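Local coordinates for protein TsrE (Streptomyces laurentii, PDB 7CWW) that probably acts as a cyclase in thiopeptide antibiotic biosynthesis, as a member of the lantibiotic dehydratase C-terminal family, at residues D350-A353 against A354-I357; R193-K196 against N197-L200; D31-E35 against L36-D40. All blocks are in the same frame, centred on the assembly; numbering follows the deposited sequence.

Contact 1. Residues D350-A353 against A354-I357; sequences DLDA and AALI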
ATOM      1  N   ASP A 350     -20.393   4.950 -14.264  1.00 31.03           N
ATOM      2  CA  ASP A 350     -21.416   5.950 -13.956  1.00 34.48           C
ATOM      3  C   ASP A 350     -21.822   5.880 -12.480  1.00 35.96           C
ATOM      4  O   ASP A 350     -23.004   5.788 -12.135  1.00 41.88           O
ATOM      5  CB  ASP A 350     -22.629   5.768 -14.881  1.00 41.55           C
ATOM      6  CG  ASP A 350     -23.612   6.918 -14.790  1.00 64.06           C
ATOM      7  OD1 ASP A 350     -23.166   8.086 -14.780  1.00 74.37           O
ATOM      8  OD2 ASP A 350     -24.831   6.654 -14.726  1.00 71.76           O
ATOM      9  N   LEU A 351     -20.824   5.904 -11.604  1.00 31.69           N
ATOM     10  CA  LEU A 351     -21.049   5.709 -10.179  1.00 31.92           C
ATOM     11  C   LEU A 351     -21.331   7.026  -9.458  1.00 37.62           C
ATOM     12  O   LEU A 351     -20.867   8.095  -9.861  1.00 38.38           O
ATOM     13  CB  LEU A 351     -19.843   5.023  -9.537  1.00 30.16           C
ATOM     14  CG  LEU A 351     -19.467   3.683 -10.168  1.00 31.12           C
ATOM     15  CD1 LEU A 351     -18.310   3.055  -9.429  1.00 34.29           C
ATOM     16  CD2 LEU A 351     -20.707   2.758 -10.165  1.00 32.92           C
ATOM     17  N   ASP A 352     -22.089   6.918  -8.366  1.00 39.43           N
ATOM     18  CA  ASP A 352     -22.514   8.036  -7.521  1.00 41.00           C
ATOM     19  C   ASP A 352     -22.139   7.647  -6.095  1.00 40.56           C
ATOM     20  O   ASP A 352     -22.863   6.885  -5.443  1.00 35.05           O
ATOM     21  CB  ASP A 352     -24.018   8.284  -7.667  1.00 41.99           C
ATOM     22  CG  ASP A 352     -24.504   9.504  -6.885  1.00 48.82           C
ATOM     23  OD1 ASP A 352     -23.910   9.838  -5.844  1.00 45.27           O
ATOM     24  OD2 ASP A 352     -25.509  10.121  -7.301  1.00 54.83           O
ATOM     25  N   ALA A 353     -21.004   8.153  -5.607  1.00 37.07           N
ATOM     26  CA  ALA A 353     -20.502   7.688  -4.319  1.00 33.68           C
ATOM     27  C   ALA A 353     -21.483   8.019  -3.200  1.00 35.18           C
ATOM     28  O   ALA A 353     -21.782   7.174  -2.346  1.00 37.12           O
ATOM     29  CB  ALA A 353     -19.124   8.293  -4.044  1.00 31.82           C
ATOM     30  N   ALA A 354     -22.016   9.243  -3.209  1.00 36.23           N
ATOM     31  CA  ALA A 354     -23.000   9.634  -2.206  1.00 41.22           C
ATOM     32  C   ALA A 354     -24.179   8.666  -2.186  1.00 44.26           C
ATOM     33  O   ALA A 354     -24.629   8.239  -1.117  1.00 37.27           O
ATOM     34  CB  ALA A 354     -23.480  11.063  -2.473  1.00 43.54           C
ATOM     35  N   ALA A 355     -24.682   8.294  -3.368  1.00 42.25           N
ATOM     36  CA  ALA A 355     -25.813   7.373  -3.423  1.00 45.73           C
ATOM     37  C   ALA A 355     -25.426   5.998  -2.889  1.00 40.35           C
ATOM     38  O   ALA A 355     -26.185   5.384  -2.130  1.00 40.20           O
ATOM     39  CB  ALA A 355     -26.344   7.268  -4.853  1.00 45.39           C
ATOM     40  N   LEU A 356     -24.249   5.498  -3.273  1.00 36.89           N
ATOM     41  CA  LEU A 356     -23.791   4.210  -2.759  1.00 39.03           C
ATOM     42  C   LEU A 356     -23.635   4.250  -1.243  1.00 40.38           C
ATOM     43  O   LEU A 356     -24.078   3.335  -0.538  1.00 40.36           O
ATOM     44  CB  LEU A 356     -22.470   3.822  -3.421  1.00 34.72           C
ATOM     45  CG  LEU A 356     -22.519   3.595  -4.930  1.00 37.10           C
ATOM     46  CD1 LEU A 356     -21.088   3.532  -5.502  1.00 35.57           C
ATOM     47  CD2 LEU A 356     -23.296   2.317  -5.231  1.00 32.36           C
ATOM     48  N   ILE A 357     -23.004   5.306  -0.725  1.00 36.37           N
ATOM     49  CA  ILE A 357     -22.844   5.437   0.723  1.00 36.53           C
ATOM     50  C   ILE A 357     -24.205   5.446   1.409  1.00 37.92           C
ATOM     51  O   ILE A 357     -24.409   4.761   2.420  1.00 41.50           O
ATOM     52  CB  ILE A 357     -22.023   6.697   1.063  1.00 38.98           C
ATOM     53  CG1 ILE A 357     -20.586   6.554   0.547  1.00 41.15           C
ATOM     54  CG2 ILE A 357     -22.023   6.953   2.566  1.00 37.40           C
ATOM     55  CD1 ILE A 357     -19.910   7.883   0.258  1.00 44.16           C
TER

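Contact 2. Residues R193-K196 against N197-L200; sequences RYEK and NREL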
ATOM      1  N   ARG A 193      -4.506  15.839 -14.601  1.00 38.94           N
ATOM      2  CA  ARG A 193      -3.809  14.607 -14.959  1.00 43.62           C
ATOM      3  C   ARG A 193      -4.781  13.536 -15.460  1.00 44.35           C
ATOM      4  O   ARG A 193      -4.473  12.802 -16.409  1.00 43.76           O
ATOM      5  CB  ARG A 193      -3.022  14.100 -13.754  1.00 44.32           C
ATOM      6  CG  ARG A 193      -2.297  12.791 -13.977  1.00 55.58           C
ATOM      7  CD  ARG A 193      -0.991  12.800 -13.212  1.00 63.94           C
ATOM      8  NE  ARG A 193      -0.079  13.787 -13.777  1.00 74.82           N
ATOM      9  CZ  ARG A 193       0.972  14.284 -13.138  1.00 84.07           C
ATOM     10  NH1 ARG A 193       1.244  13.889 -11.903  1.00 83.67           N
ATOM     11  NH2 ARG A 193       1.749  15.182 -13.735  1.00 89.31           N
ATOM     12  N   TYR A 194      -5.956  13.427 -14.836  1.00 41.26           N
ATOM     13  CA  TYR A 194      -6.929  12.438 -15.292  1.00 38.77           C
ATOM     14  C   TYR A 194      -7.384  12.725 -16.718  1.00 42.09           C
ATOM     15  O   TYR A 194      -7.500  11.802 -17.533  1.00 38.20           O
ATOM     16  CB  TYR A 194      -8.136  12.387 -14.355  1.00 36.52           C
ATOM     17  CG  TYR A 194      -9.188  11.406 -14.839  1.00 37.02           C
ATOM     18  CD1 TYR A 194      -8.940  10.034 -14.822  1.00 37.17           C
ATOM     19  CD2 TYR A 194     -10.407  11.848 -15.354  1.00 37.45           C
ATOM     20  CE1 TYR A 194      -9.882   9.124 -15.279  1.00 36.15           C
ATOM     21  CE2 TYR A 194     -11.365  10.933 -15.828  1.00 38.72           C
ATOM     22  CZ  TYR A 194     -11.086   9.574 -15.778  1.00 39.94           C
ATOM     23  OH  TYR A 194     -11.997   8.647 -16.233  1.00 37.89           O
ATOM     24  N   GLU A 195      -7.635  14.002 -17.043  1.00 42.07           N
ATOM     25  CA  GLU A 195      -8.057  14.357 -18.399  1.00 50.09           C
ATOM     26  C   GLU A 195      -7.054  13.881 -19.442  1.00 51.95           C
ATOM     27  O   GLU A 195      -7.443  13.399 -20.512  1.00 53.17           O
ATOM     28  CB  GLU A 195      -8.257  15.868 -18.529  1.00 50.02           C
ATOM     29  CG  GLU A 195      -9.114  16.504 -17.458  1.00 61.49           C
ATOM     30  CD  GLU A 195     -10.579  16.179 -17.626  1.00 73.40           C
ATOM     31  OE1 GLU A 195     -11.146  16.509 -18.689  1.00 83.36           O
ATOM     32  OE2 GLU A 195     -11.165  15.587 -16.696  1.00 82.86           O
ATOM     33  N   LYS A 196      -5.757  14.006 -19.144  1.00 46.50           N
ATOM     34  CA  LYS A 196      -4.727  13.595 -20.092  1.00 48.85           C
ATOM     35  C   LYS A 196      -4.715  12.086 -20.311  1.00 50.65           C
ATOM     36  O   LYS A 196      -4.324  11.626 -21.387  1.00 49.36           O
ATOM     37  CB  LYS A 196      -3.348  14.057 -19.610  1.00 51.70           C
ATOM     38  CG  LYS A 196      -3.014  15.500 -19.921  1.00 57.73           C
ATOM     39  CD  LYS A 196      -1.717  15.920 -19.245  1.00 66.93           C
ATOM     40  CE  LYS A 196      -1.597  17.439 -19.164  1.00 74.11           C
ATOM     41  NZ  LYS A 196      -0.513  17.870 -18.232  1.00 77.42           N
ATOM     42  N   ASN A 197      -5.130  11.302 -19.316  1.00 49.18           N
ATOM     43  CA  ASN A 197      -4.966   9.853 -19.366  1.00 42.62           C
ATOM     44  C   ASN A 197      -6.286   9.092 -19.367  1.00 41.29           C
ATOM     45  O   ASN A 197      -6.271   7.856 -19.314  1.00 43.40           O
ATOM     46  CB  ASN A 197      -4.091   9.387 -18.198  1.00 38.10           C
ATOM     47  CG  ASN A 197      -2.674   9.906 -18.293  1.00 48.67           C
ATOM     48  OD1 ASN A 197      -1.839   9.335 -18.991  1.00 52.47           O
ATOM     49  ND2 ASN A 197      -2.396  11.003 -17.598  1.00 50.49           N
ATOM     50  N   ARG A 198      -7.420   9.792 -19.453  1.00 40.99           N
ATOM     51  CA  ARG A 198      -8.728   9.146 -19.345  1.00 41.79           C
ATOM     52  C   ARG A 198      -8.929   8.078 -20.416  1.00 46.84           C
ATOM     53  O   ARG A 198      -9.442   6.987 -20.130  1.00 45.86           O
ATOM     54  CB  ARG A 198      -9.827  10.207 -19.431  1.00 45.89           C
ATOM     55  CG  ARG A 198     -11.047   9.796 -20.216  1.00 54.80           C
ATOM     56  CD  ARG A 198     -12.229  10.690 -19.878  1.00 60.84           C
ATOM     57  NE  ARG A 198     -11.896  12.097 -20.054  1.00 70.10           N
ATOM     58  CZ  ARG A 198     -12.275  13.071 -19.235  1.00 69.94           C
ATOM     59  NH1 ARG A 198     -13.002  12.806 -18.158  1.00 69.16           N
ATOM     60  NH2 ARG A 198     -11.925  14.317 -19.501  1.00 67.62           N
ATOM     61  N   GLU A 199      -8.551   8.372 -21.660  1.00 42.68           N
ATOM     62  CA  GLU A 199      -8.854   7.431 -22.732  1.00 50.22           C
ATOM     63  C   GLU A 199      -8.021   6.159 -22.633  1.00 45.23           C
ATOM     64  O   GLU A 199      -8.425   5.124 -23.174  1.00 48.83           O
ATOM     65  CB  GLU A 199      -8.664   8.099 -24.096  1.00 59.77           C
ATOM     66  CG  GLU A 199      -9.398   9.428 -24.245  1.00 72.91           C
ATOM     67  CD  GLU A 199      -8.678  10.578 -23.553  1.00 84.99           C
ATOM     68  OE1 GLU A 199      -9.357  11.531 -23.112  1.00 90.20           O
ATOM     69  OE2 GLU A 199      -7.434  10.517 -23.431  1.00 87.82           O
ATOM     70  N   LEU A 200      -6.877   6.207 -21.953  1.00 41.19           N
ATOM     71  CA  LEU A 200      -6.103   5.004 -21.690  1.00 45.83           C
ATOM     72  C   LEU A 200      -6.559   4.288 -20.420  1.00 47.75           C
ATOM     73  O   LEU A 200      -6.576   3.055 -20.378  1.00 52.99           O
ATOM     74  CB  LEU A 200      -4.615   5.348 -21.586  1.00 48.47           C
ATOM     75  CG  LEU A 200      -3.886   5.408 -22.933  1.00 65.83           C
ATOM     76  CD1 LEU A 200      -2.783   6.455 -22.915  1.00 69.42           C
ATOM     77  CD2 LEU A 200      -3.325   4.043 -23.315  1.00 68.04           C
TER

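Contact 3. Residues D31-E35 against L36-D40; sequences DESVE and LGETD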
ATOM      1  N   ASP A  31      19.829 -14.087  -0.784  1.00 35.91           N
ATOM      2  CA  ASP A  31      19.278 -15.334  -1.317  1.00 41.83           C
ATOM      3  C   ASP A  31      20.304 -16.460  -1.246  1.00 37.90           C
ATOM      4  O   ASP A  31      19.975 -17.578  -0.833  1.00 40.86           O
ATOM      5  CB  ASP A  31      18.788 -15.148  -2.755  1.00 36.67           C
ATOM      6  CG  ASP A  31      17.467 -14.395  -2.833  1.00 39.63           C
ATOM      7  OD1 ASP A  31      16.764 -14.293  -1.807  1.00 42.21           O
ATOM      8  OD2 ASP A  31      17.130 -13.902  -3.927  1.00 41.27           O
ATOM      9  N   GLU A  32      21.555 -16.188  -1.627  1.00 39.16           N
ATOM     10  CA  GLU A  32      22.598 -17.205  -1.482  1.00 45.99           C
ATOM     11  C   GLU A  32      22.742 -17.642  -0.028  1.00 42.72           C
ATOM     12  O   GLU A  32      22.796 -18.842   0.269  1.00 41.71           O
ATOM     13  CB  GLU A  32      23.939 -16.681  -2.000  1.00 52.45           C
ATOM     14  CG  GLU A  32      25.076 -17.691  -1.837  1.00 59.12           C
ATOM     15  CD  GLU A  32      26.438 -17.124  -2.198  1.00 67.77           C
ATOM     16  OE1 GLU A  32      26.664 -15.916  -1.976  1.00 72.62           O
ATOM     17  OE2 GLU A  32      27.289 -17.889  -2.698  1.00 70.82           O
ATOM     18  N   SER A  33      22.815 -16.673   0.892  1.00 38.92           N
ATOM     19  CA  SER A  33      22.957 -16.994   2.309  1.00 39.23           C
ATOM     20  C   SER A  33      21.800 -17.858   2.806  1.00 42.86           C
ATOM     21  O   SER A  33      21.994 -18.742   3.654  1.00 40.16           O
ATOM     22  CB  SER A  33      23.049 -15.703   3.125  1.00 31.02           C
ATOM     23  OG  SER A  33      23.310 -15.984   4.486  1.00 35.09           O
ATOM     24  N   VAL A  34      20.588 -17.604   2.305  1.00 35.76           N
ATOM     25  CA  VAL A  34      19.436 -18.422   2.679  1.00 39.96           C
ATOM     26  C   VAL A  34      19.578 -19.831   2.108  1.00 42.13           C
ATOM     27  O   VAL A  34      19.363 -20.827   2.809  1.00 41.68           O
ATOM     28  CB  VAL A  34      18.125 -17.758   2.213  1.00 38.28           C
ATOM     29  CG1 VAL A  34      17.002 -18.782   2.139  1.00 41.61           C
ATOM     30  CG2 VAL A  34      17.730 -16.589   3.137  1.00 37.96           C
ATOM     31  N   GLU A  35      19.934 -19.935   0.824  1.00 45.55           N
ATOM     32  CA  GLU A  35      20.098 -21.254   0.211  1.00 50.42           C
ATOM     33  C   GLU A  35      21.160 -22.077   0.925  1.00 49.63           C
ATOM     34  O   GLU A  35      21.054 -23.305   0.987  1.00 45.62           O
ATOM     35  CB  GLU A  35      20.452 -21.113  -1.269  1.00 60.27           C
ATOM     36  CG  GLU A  35      19.315 -20.580  -2.125  1.00 77.77           C
ATOM     37  CD  GLU A  35      19.782 -20.101  -3.487  1.00 90.61           C
ATOM     38  OE1 GLU A  35      19.056 -19.305  -4.120  1.00 94.71           O
ATOM     39  OE2 GLU A  35      20.875 -20.522  -3.922  1.00 96.62           O
ATOM     40  N   LEU A  36      22.179 -21.429   1.489  1.00 48.70           N
ATOM     41  CA  LEU A  36      23.217 -22.147   2.214  1.00 50.66           C
ATOM     42  C   LEU A  36      22.865 -22.393   3.676  1.00 47.20           C
ATOM     43  O   LEU A  36      23.597 -23.117   4.358  1.00 52.10           O
ATOM     44  CB  LEU A  36      24.547 -21.386   2.127  1.00 50.45           C
ATOM     45  CG  LEU A  36      25.097 -21.275   0.701  1.00 50.56           C
ATOM     46  CD1 LEU A  36      26.361 -20.410   0.629  1.00 45.96           C
ATOM     47  CD2 LEU A  36      25.353 -22.661   0.137  1.00 53.26           C
ATOM     48  N   GLY A  37      21.771 -21.825   4.177  1.00 44.62           N
ATOM     49  CA  GLY A  37      21.420 -22.027   5.567  1.00 48.46           C
ATOM     50  C   GLY A  37      22.160 -21.124   6.523  1.00 47.81           C
ATOM     51  O   GLY A  37      22.037 -21.291   7.743  1.00 48.81           O
ATOM     52  N   GLU A  38      22.936 -20.179   5.998  1.00 40.64           N
ATOM     53  CA  GLU A  38      23.599 -19.182   6.826  1.00 38.54           C
ATOM     54  C   GLU A  38      22.598 -18.169   7.370  1.00 40.60           C
ATOM     55  O   GLU A  38      22.788 -17.625   8.463  1.00 39.21           O
ATOM     56  CB  GLU A  38      24.684 -18.503   5.989  1.00 36.89           C
ATOM     57  CG  GLU A  38      25.535 -17.482   6.705  1.00 39.76           C
ATOM     58  CD  GLU A  38      26.442 -16.731   5.747  1.00 42.96           C
ATOM     59  OE1 GLU A  38      25.946 -16.270   4.693  1.00 37.16           O
ATOM     60  OE2 GLU A  38      27.649 -16.611   6.044  1.00 45.47           O
ATOM     61  N   THR A  39      21.522 -17.925   6.630  1.00 37.17           N
ATOM     62  CA  THR A  39      20.448 -17.020   7.013  1.00 38.50           C
ATOM     63  C   THR A  39      19.134 -17.780   6.888  1.00 38.51           C
ATOM     64  O   THR A  39      18.970 -18.588   5.971  1.00 36.57           O
ATOM     65  CB  THR A  39      20.457 -15.761   6.124  1.00 37.43           C
ATOM     66  OG1 THR A  39      21.655 -15.014   6.374  1.00 34.76           O
ATOM     67  CG2 THR A  39      19.238 -14.869   6.379  1.00 32.02           C
ATOM     68  N   ASP A  40      18.210 -17.543   7.823  1.00 33.96           N
ATOM     69  CA  ASP A  40      16.930 -18.252   7.786  1.00 45.19           C
ATOM     70  C   ASP A  40      16.018 -17.686   6.707  1.00 42.85           C
ATOM     71  O   ASP A  40      15.483 -18.432   5.881  1.00 36.51           O
ATOM     72  CB  ASP A  40      16.244 -18.177   9.149  1.00 49.20           C
ATOM     73  CG  ASP A  40      16.971 -18.983  10.211  1.00 61.19           C
ATOM     74  OD1 ASP A  40      17.250 -20.180   9.977  1.00 66.17           O
ATOM     75  OD2 ASP A  40      17.267 -18.417  11.279  1.00 66.40           O
TER
HETATM   76  O   HOH W   1      18.047 -21.008   5.199  1.00 45.93           O

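Contact 1. Residues D350-A353 against A354-I357
The carboxylate of Asp-352 is the one flat side-chain group of this contact, and it faces the first turn of the helix that follows. The backbone N-H of Ala-355 reaches it from above its plane, 64° out of it, and bonds to OD1 at 3.0 Å. The N-H...O angle is 162°, so the bond is nearly straight at the hydrogen. The methyl of Ala-355 lies against the same group, with CB 3.5 Å from Asp-352 CG. The methyl of Ala-354 meets OD1 itself. The side chain of Asp-352 has CG anti to its own backbone N (chi1 -176°), and this turns the carboxylate over the helix start. Ala-354 N also lies 3.3 Å from Asp-352 OD1, but at an angle too poor for a bond.

This is an N-cap: Asp-352 stands right before helix 353-359, which follows helix 331-349 after a short loop. OD1 caps Ala-355 N in the first turn. A negative carboxylate at this end would also suit the helix dipole. The regular i to i+4 bonds start at once, Leu-356 N to Asp-352 O at 2.9 Å and Ile-357 N to Ala-353 O at 2.8 Å.

Apolar side chains meet more loosely on other sides of the turn. Leu-351 CB is 4.5 Å from Leu-356 CD1. Ala-353 CB is 4.4 Å from Ile-357 CD1, and that CD1 also lies over the carbonyl of Ala-353. Ala-353 and Ile-357 are both buried and share Ile-290 of helix 286-296 as a neighbour. Ala-353 and Leu-351 also rest on Tyr-166 of helix 163-177.

Contact 2. Residues R193-K196 against N197-L200
Tyr-194 and Arg-198, one helical turn apart, cross at about a right angle. Arg-198 CB sits over one face of the tyrosine ring, 4.1 Å from its centroid and offset toward the rim, in a CH-pi contact. The arginine chain then bends at chi3 (54°), and its guanidinium plane stands 81° from the ring plane. NH1 comes within 3.4 Å of Tyr-194 CE2, on an oblique approach.

Glu-195 and Arg-198 instead lie side by side and point the same way. Their carboxylate and guanidinium planes are 85° apart. Glu-195 OE1 meets the guanidinium at its edge, forming a salt bridge to NH2. The modelled separation of OE1 and NH2 is very short, so its exact length is doubtful.

Arg-193 and Asn-197 also run side by side. Here the amide turns back to the helix backbone: Asn-197 ND2 donates to Arg-193 O at 3.0 Å, with the carbonyl oxygen close to the amide plane. The backbone N of Asn-197 bonds to Tyr-194 O at 3.0 Å and only weakly to Arg-193 O. The i to i+3 bond to Tyr-194 O comes just before a kink, where the nitrogens of Glu-199 and Leu-200 have no bond to the turn before.

All of this lies on the long helix 183-211, mostly at the surface. Tyr-194 is the buried member, packed on Tyr-339 and Leu-340 of helix 331-349. Glu-347 of that helix joins the two helices, forming a hydrogen bond with Tyr-194 OH and a salt bridge with Arg-198 NH1.

Contact 3. Residues D31-E35 against L36-D40
A Schellman motif ends helix 15-35, and the chain then enters strand 39-49. Gly-37, with positive phi, is the first residue to leave the helical conformation. The motif's two bonds run from Gly-37 N to Val-34 O, at 2.9 Å, and, weakly, from Glu-38 N to Ser-33 O. Thr-39 N is a further donor to Ser-33 O, at 3.1 Å. Leu-36 N still makes the ordinary helical bond to Glu-32 O. Alongside it, Leu-36 CD1 packs on Glu-32 CG at 3.9 Å.

The hydroxyl of Ser-33 ties the turn to the strand start. Its OG lies anti to the backbone N (chi1 -175°), which swings it toward the returning chain. There it donates to Glu-38 OE1 at 2.7 Å, on the lone pair anti to the other oxygen, and accepts from Thr-39 OG1, also at 2.7 Å. Glu-38 OE2 forms a salt bridge with Arg-69, so each carboxylate oxygen has a partner. Ser-33, Glu-38 and Thr-39 also touch Val-66 of helix 65-78. Val-34 CA points its hydrogen at Thr-39 O, 3.3 Å away, and one water donates to both Val-34 O and Thr-39 O, 2.7 Å from each.

The three contacts are local and do not touch one another. Contact 3 is where helix 15-35 passes into strand 39-49, an outer strand of the three-stranded antiparallel sheet. Contacts 1 and 2 lie on the other side of the chain's centre, among helices. Centres of contacts 1 and 2 are about 21 Å apart, with nearest atoms about 9 Å apart. Helix 331-349 relates them: it packs against residues 193-200 and leads directly into residues 350-357. Contact 3 is far from both, its centre about 51 Å from that of contact 1 and about 46 Å from that of contact 2. The bound polyether does not touch contact 1; the side chain of Ile-357 is about 8 Å from it.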